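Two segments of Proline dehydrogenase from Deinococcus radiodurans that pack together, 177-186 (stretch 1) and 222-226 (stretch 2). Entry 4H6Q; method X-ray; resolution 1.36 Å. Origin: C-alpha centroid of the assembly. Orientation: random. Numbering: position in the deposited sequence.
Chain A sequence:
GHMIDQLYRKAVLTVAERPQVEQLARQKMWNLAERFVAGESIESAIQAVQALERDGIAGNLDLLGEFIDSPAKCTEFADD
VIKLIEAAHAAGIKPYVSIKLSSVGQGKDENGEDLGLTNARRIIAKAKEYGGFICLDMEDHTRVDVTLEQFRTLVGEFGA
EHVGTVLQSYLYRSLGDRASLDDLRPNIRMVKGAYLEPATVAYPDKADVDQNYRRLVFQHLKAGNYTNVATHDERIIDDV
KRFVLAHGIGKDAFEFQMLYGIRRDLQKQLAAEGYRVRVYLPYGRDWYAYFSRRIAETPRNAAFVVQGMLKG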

ATOM      1  N   ASP A 177      -6.838  11.072 -13.259  1.00 13.96           N
ATOM      2  CA  ASP A 177      -6.051  11.408 -12.069  1.00 13.68           C
ATOM      3  C   ASP A 177      -4.561  11.125 -12.327  1.00 13.56           C
ATOM      4  O   ASP A 177      -3.701  11.932 -11.966  1.00 15.17           O
ATOM      5  CB  ASP A 177      -6.474  10.560 -10.871  1.00 13.80           C
ATOM      6  CG  ASP A 177      -7.836  10.948 -10.319  1.00 15.60           C
ATOM      7  OD1 ASP A 177      -8.237  12.136 -10.412  1.00 16.65           O
ATOM      8  OD2 ASP A 177      -8.481  10.060  -9.744  1.00 14.95           O
ATOM      9  N   ARG A 178      -4.259   9.999 -12.982  1.00 13.47           N
ATOM     10  CA  ARG A 178      -2.878   9.636 -13.201  1.00 12.71           C
ATOM     11  C   ARG A 178      -2.194  10.669 -14.091  1.00 13.52           C
ATOM     12  O   ARG A 178      -1.088  11.140 -13.803  1.00 13.91           O
ATOM     13  CB  ARG A 178      -2.784   8.250 -13.837  1.00 13.63           C
ATOM     14  CG  ARG A 178      -1.342   7.675 -13.768  1.00 13.03           C
ATOM     15  CD  ARG A 178      -0.998   6.763 -15.026  1.00 14.51           C
ATOM     16  NE  ARG A 178      -0.986   7.657 -16.205  1.00 14.56           N
ATOM     17  CZ  ARG A 178      -0.049   8.553 -16.489  1.00 15.62           C
ATOM     18  NH1 ARG A 178       1.078   8.615 -15.762  1.00 15.20           N
ATOM     19  NH2 ARG A 178      -0.241   9.384 -17.513  1.00 17.81           N
ATOM     20  N   ALA A 179      -2.877  11.041 -15.160  1.00 14.04           N
ATOM     21  CA  ALA A 179      -2.331  12.067 -16.039  1.00 15.47           C
ATOM     22  C   ALA A 179      -2.153  13.403 -15.331  1.00 15.18           C
ATOM     23  O   ALA A 179      -1.160  14.105 -15.594  1.00 17.17           O
ATOM     24  CB  ALA A 179      -3.250  12.238 -17.282  1.00 17.88           C
ATOM     25  N   SER A 180      -3.071  13.748 -14.416  1.00 15.84           N
ATOM     26  CA  SER A 180      -3.000  15.037 -13.726  1.00 16.34           C
ATOM     27  C   SER A 180      -1.791  15.134 -12.814  1.00 16.44           C
ATOM     28  O   SER A 180      -1.345  16.230 -12.463  1.00 16.51           O
ATOM     29  CB  SER A 180      -4.276  15.302 -12.909  1.00 16.29           C
ATOM     30  OG  SER A 180      -4.243  14.559 -11.668  1.00 19.42           O
ATOM     31  N   LEU A 181      -1.217  13.987 -12.466  1.00 14.89           N
ATOM     32  CA  LEU A 181      -0.114  13.921 -11.520  1.00 15.17           C
ATOM     33  C   LEU A 181       1.258  13.879 -12.198  1.00 14.86           C
ATOM     34  O   LEU A 181       2.292  13.892 -11.495  1.00 15.07           O
ATOM     35  CB  LEU A 181      -0.269  12.706 -10.579  1.00 14.95           C
ATOM     36  CG  LEU A 181      -1.467  12.806  -9.614  1.00 14.42           C
ATOM     37  CD1 LEU A 181      -1.715  11.441  -9.009  1.00 15.73           C
ATOM     38  CD2 LEU A 181      -1.206  13.837  -8.523  1.00 16.11           C
ATOM     39  N   ASP A 182       1.296  13.826 -13.535  1.00 15.30           N
ATOM     40  CA  ASP A 182       2.569  13.564 -14.225  1.00 16.42           C
ATOM     41  C   ASP A 182       3.668  14.592 -13.956  1.00 16.98           C
ATOM     42  O   ASP A 182       4.860  14.254 -14.008  1.00 18.13           O
ATOM     43  CB  ASP A 182       2.392  13.414 -15.744  1.00 17.75           C
ATOM     44  CG  ASP A 182       2.081  11.981 -16.180  1.00 18.25           C
ATOM     45  OD1 ASP A 182       2.454  11.031 -15.482  1.00 17.83           O
ATOM     46  OD2 ASP A 182       1.499  11.787 -17.276  1.00 20.69           O
ATOM     47  N   ASP A 183       3.296  15.830 -13.653  1.00 16.78           N
ATOM     48  CA  ASP A 183       4.296  16.870 -13.394  1.00 17.22           C
ATOM     49  C   ASP A 183       5.093  16.585 -12.127  1.00 16.59           C
ATOM     50  O   ASP A 183       6.218  17.083 -11.958  1.00 20.19           O
ATOM     51  CB  ASP A 183       3.638  18.264 -13.285  1.00 17.88           C
ATOM     52  CG  ASP A 183       2.566  18.297 -12.202  1.00 18.50           C
ATOM     53  OD1 ASP A 183       1.552  17.559 -12.314  1.00 18.38           O
ATOM     54  OD2 ASP A 183       2.740  19.033 -11.220  1.00 19.40           O
ATOM     55  N   LEU A 184       4.532  15.756 -11.248  1.00 16.09           N
ATOM     56  CA  LEU A 184       5.204  15.419 -10.014  1.00 14.35           C
ATOM     57  C   LEU A 184       6.178  14.239 -10.182  1.00 15.00           C
ATOM     58  O   LEU A 184       6.893  13.894  -9.228  1.00 15.43           O
ATOM     59  CB  LEU A 184       4.154  14.994  -8.934  1.00 14.54           C
ATOM     60  CG  LEU A 184       3.181  16.121  -8.561  1.00 15.33           C
ATOM     61  CD1 LEU A 184       2.155  15.540  -7.588  1.00 16.96           C
ATOM     62  CD2 LEU A 184       3.846  17.317  -7.932  1.00 17.34           C
ATOM     63  N   ARG A 185       6.169  13.586 -11.360  1.00 14.40           N
ATOM     64  CA  ARG A 185       6.938  12.338 -11.616  1.00 15.75           C
ATOM     65  C   ARG A 185       6.712  11.335 -10.485  1.00 12.98           C
ATOM     66  O   ARG A 185       7.666  10.826  -9.875  1.00 13.88           O
ATOM     67  CB  ARG A 185       8.468  12.655 -11.760  1.00 19.15           C
ATOM     68  CG  ARG A 185       8.838  13.815 -12.688  1.00 26.29           C
ATOM     69  CD  ARG A 185       8.691  13.350 -14.101  1.00 30.30           C
ATOM     70  NE  ARG A 185       9.230  12.001 -14.306  1.00 35.50           N
ATOM     71  CZ  ARG A 185      10.525  11.670 -14.389  1.00 35.71           C
ATOM     72  NH1 ARG A 185      11.487  12.582 -14.264  1.00 34.74           N
ATOM     73  NH2 ARG A 185      10.859  10.390 -14.577  1.00 34.63           N
ATOM     74  N   PRO A 186       5.452  11.031 -10.162  1.00 12.41           N
ATOM     75  CA  PRO A 186       5.182  10.338  -8.890  1.00 11.34           C
ATOM     76  C   PRO A 186       5.350   8.849  -8.918  1.00 10.44           C
ATOM     77  O   PRO A 186       5.129   8.197  -9.977  1.00 10.93           O
ATOM     78  CB  PRO A 186       3.716  10.662  -8.647  1.00 12.65           C
ATOM     79  CG  PRO A 186       3.145  10.645 -10.073  1.00 11.40           C
ATOM     80  CD  PRO A 186       4.218  11.309 -10.938  1.00 12.72           C
ATOM     81  N   LYS A 222       5.155   4.403 -19.526  1.00 15.18           N
ATOM     82  CA  LYS A 222       5.553   5.173 -20.706  1.00 16.99           C
ATOM     83  C   LYS A 222       5.945   6.588 -20.288  1.00 18.27           C
ATOM     84  O   LYS A 222       6.790   7.235 -20.960  1.00 20.83           O
ATOM     85  CB  LYS A 222       4.413   5.233 -21.747  1.00 18.09           C
ATOM     86  CG  LYS A 222       4.216   3.947 -22.542  1.00 21.54           C
ATOM     87  CD  LYS A 222       3.022   4.111 -23.510  1.00 26.21           C
ATOM     88  CE  LYS A 222       2.547   2.770 -24.015  1.00 30.95           C
ATOM     89  NZ  LYS A 222       1.593   2.877 -25.140  1.00 34.48           N
ATOM     90  N   ALA A 223       5.308   7.081 -19.217  1.00 16.88           N
ATOM     91  CA  ALA A 223       5.596   8.420 -18.701  1.00 18.48           C
ATOM     92  C   ALA A 223       6.930   8.455 -17.960  1.00 18.83           C
ATOM     93  O   ALA A 223       7.409   9.527 -17.578  1.00 21.40           O
ATOM     94  CB  ALA A 223       4.442   8.909 -17.785  1.00 19.29           C
ATOM     95  N   GLY A 224       7.523   7.279 -17.737  1.00 17.84           N
ATOM     96  CA  GLY A 224       8.822   7.246 -17.073  1.00 17.70           C
ATOM     97  C   GLY A 224       8.734   7.349 -15.558  1.00 16.51           C
ATOM     98  O   GLY A 224       9.745   7.643 -14.873  1.00 18.71           O
ATOM     99  N   ASN A 225       7.554   7.072 -14.994  1.00 13.59           N
ATOM    100  CA  ASN A 225       7.399   7.175 -13.543  1.00 12.41           C
ATOM    101  C   ASN A 225       7.505   5.820 -12.873  1.00 12.00           C
ATOM    102  O   ASN A 225       7.140   4.800 -13.488  1.00 12.61           O
ATOM    103  CB  ASN A 225       6.006   7.760 -13.259  1.00 14.54           C
ATOM    104  CG  ASN A 225       5.829   9.120 -13.855  1.00 18.05           C
ATOM    105  OD1 ASN A 225       6.746   9.932 -13.828  1.00 20.72           O
ATOM    106  ND2 ASN A 225       4.645   9.375 -14.422  1.00 20.35           N
ATOM    107  N   TYR A 226       8.013   5.783 -11.646  1.00 11.98           N
ATOM    108  CA  TYR A 226       8.179   4.506 -10.956  1.00 11.01           C
ATOM    109  C   TYR A 226       6.784   3.910 -10.668  1.00 10.30           C
ATOM    110  O   TYR A 226       5.877   4.614 -10.171  1.00 11.05           O
ATOM    111  CB  TYR A 226       9.025   4.681  -9.673  1.00 11.13           C
ATOM    112  CG  TYR A 226       9.521   3.342  -9.176  1.00  9.86           C
ATOM    113  CD1 TYR A 226      10.762   2.896  -9.607  1.00 10.33           C
ATOM    114  CD2 TYR A 226       8.728   2.503  -8.382  1.00  9.92           C
ATOM    115  CE1 TYR A 226      11.232   1.673  -9.229  1.00  9.95           C
ATOM    116  CE2 TYR A 226       9.191   1.232  -7.986  1.00  9.46           C
ATOM    117  CZ  TYR A 226      10.451   0.826  -8.421  1.00  8.95           C
ATOM    118  OH  TYR A 226      10.958  -0.407  -8.028  1.00  9.47           O
TER
HETATM  119  O   HOH W   1       5.868  12.171 -15.768  1.00 24.15           O
HETATM  120  O   HOH W   2       8.737   8.245 -10.189  1.00 18.36           O

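Two pieces of chain without a shared sheet or paired helices can still be held together if one carboxamide side chain is placed where it can serve several polar partners at once. The contact between residues 177-186 and 222-226 of this proline dehydrogenase is a compact example, burying 287 Å² in all, with Asn225 contributing the largest share. The backbones draw together along its length: the CA atoms of Asp182 and Ala223 are 7.5 Å apart, those of Arg185 and Asn225 5.5 Å.

Stretch 1 enters as the end of a helix. The CA-to-CB bond of Arg178 runs sideways to stretch 2, but its long side chain brings the guanidinium within reach of stretch 2, where Arg178 NH1 lies 3.9 Å from Ala223 CB. Within stretch 1 it also binds Asp182. Arg178 NH1 donates to Asp182 OD1 at 2.8 Å and Arg178 NH2 to Asp182 OD2 at 3.0 Å, a two-pronged salt bridge that matches the paired donors of arginine to the paired acceptors of a carboxylate.

After the helix, a short 3-10 segment carries Asp182, whose carboxylate now also faces the other stretch. Asp182 OD1 receives a weak hydrogen bond from Asn225 ND2; the distance is short, 2.9 Å, but the angle at the hydrogen is only 125°. Asp182 OD1 also lies 3.7 Å from Ala223 CB, a methyl group directed toward stretch 1. Water 1 adds a second link, donating to Asp182 O at 2.9 Å and to Asn225 OD1 at 3.1 Å. The CA-to-CB bond of Asp183, by contrast, points away.

Arg185 follows with positive phi, its N still donating to Asp182 O at 3.0 Å. Its guanidinium reaches two acceptors near its plane: Arg185 NE donates to Asn225 OD1 at 3.3 Å and Arg185 NH2 to Gly224 O at 3.0 Å. The amide of Asn225 is therefore used at both ends, its nitrogen giving to an acid and its oxygen receiving from a base. Gly224 owes its place to the backbone: it is the first residue after the helix to leave helical phi/psi, with positive phi in a Schellman motif, and at these angles a CB would be jammed against the carbonyl oxygen of Ala223.

At Pro186 the contact turns from hydrogen bonding to packing. The CA-to-CB bond of Pro186 points away, yet Pro186 CD is 4.0 Å from Asn225 CG and Pro186 O 3.4 Å from Asn225 CB. Nearby, water 2 joins the two backbones, donating to Arg185 O at 2.8 Å while accepting from Tyr226 N at 3.0 Å.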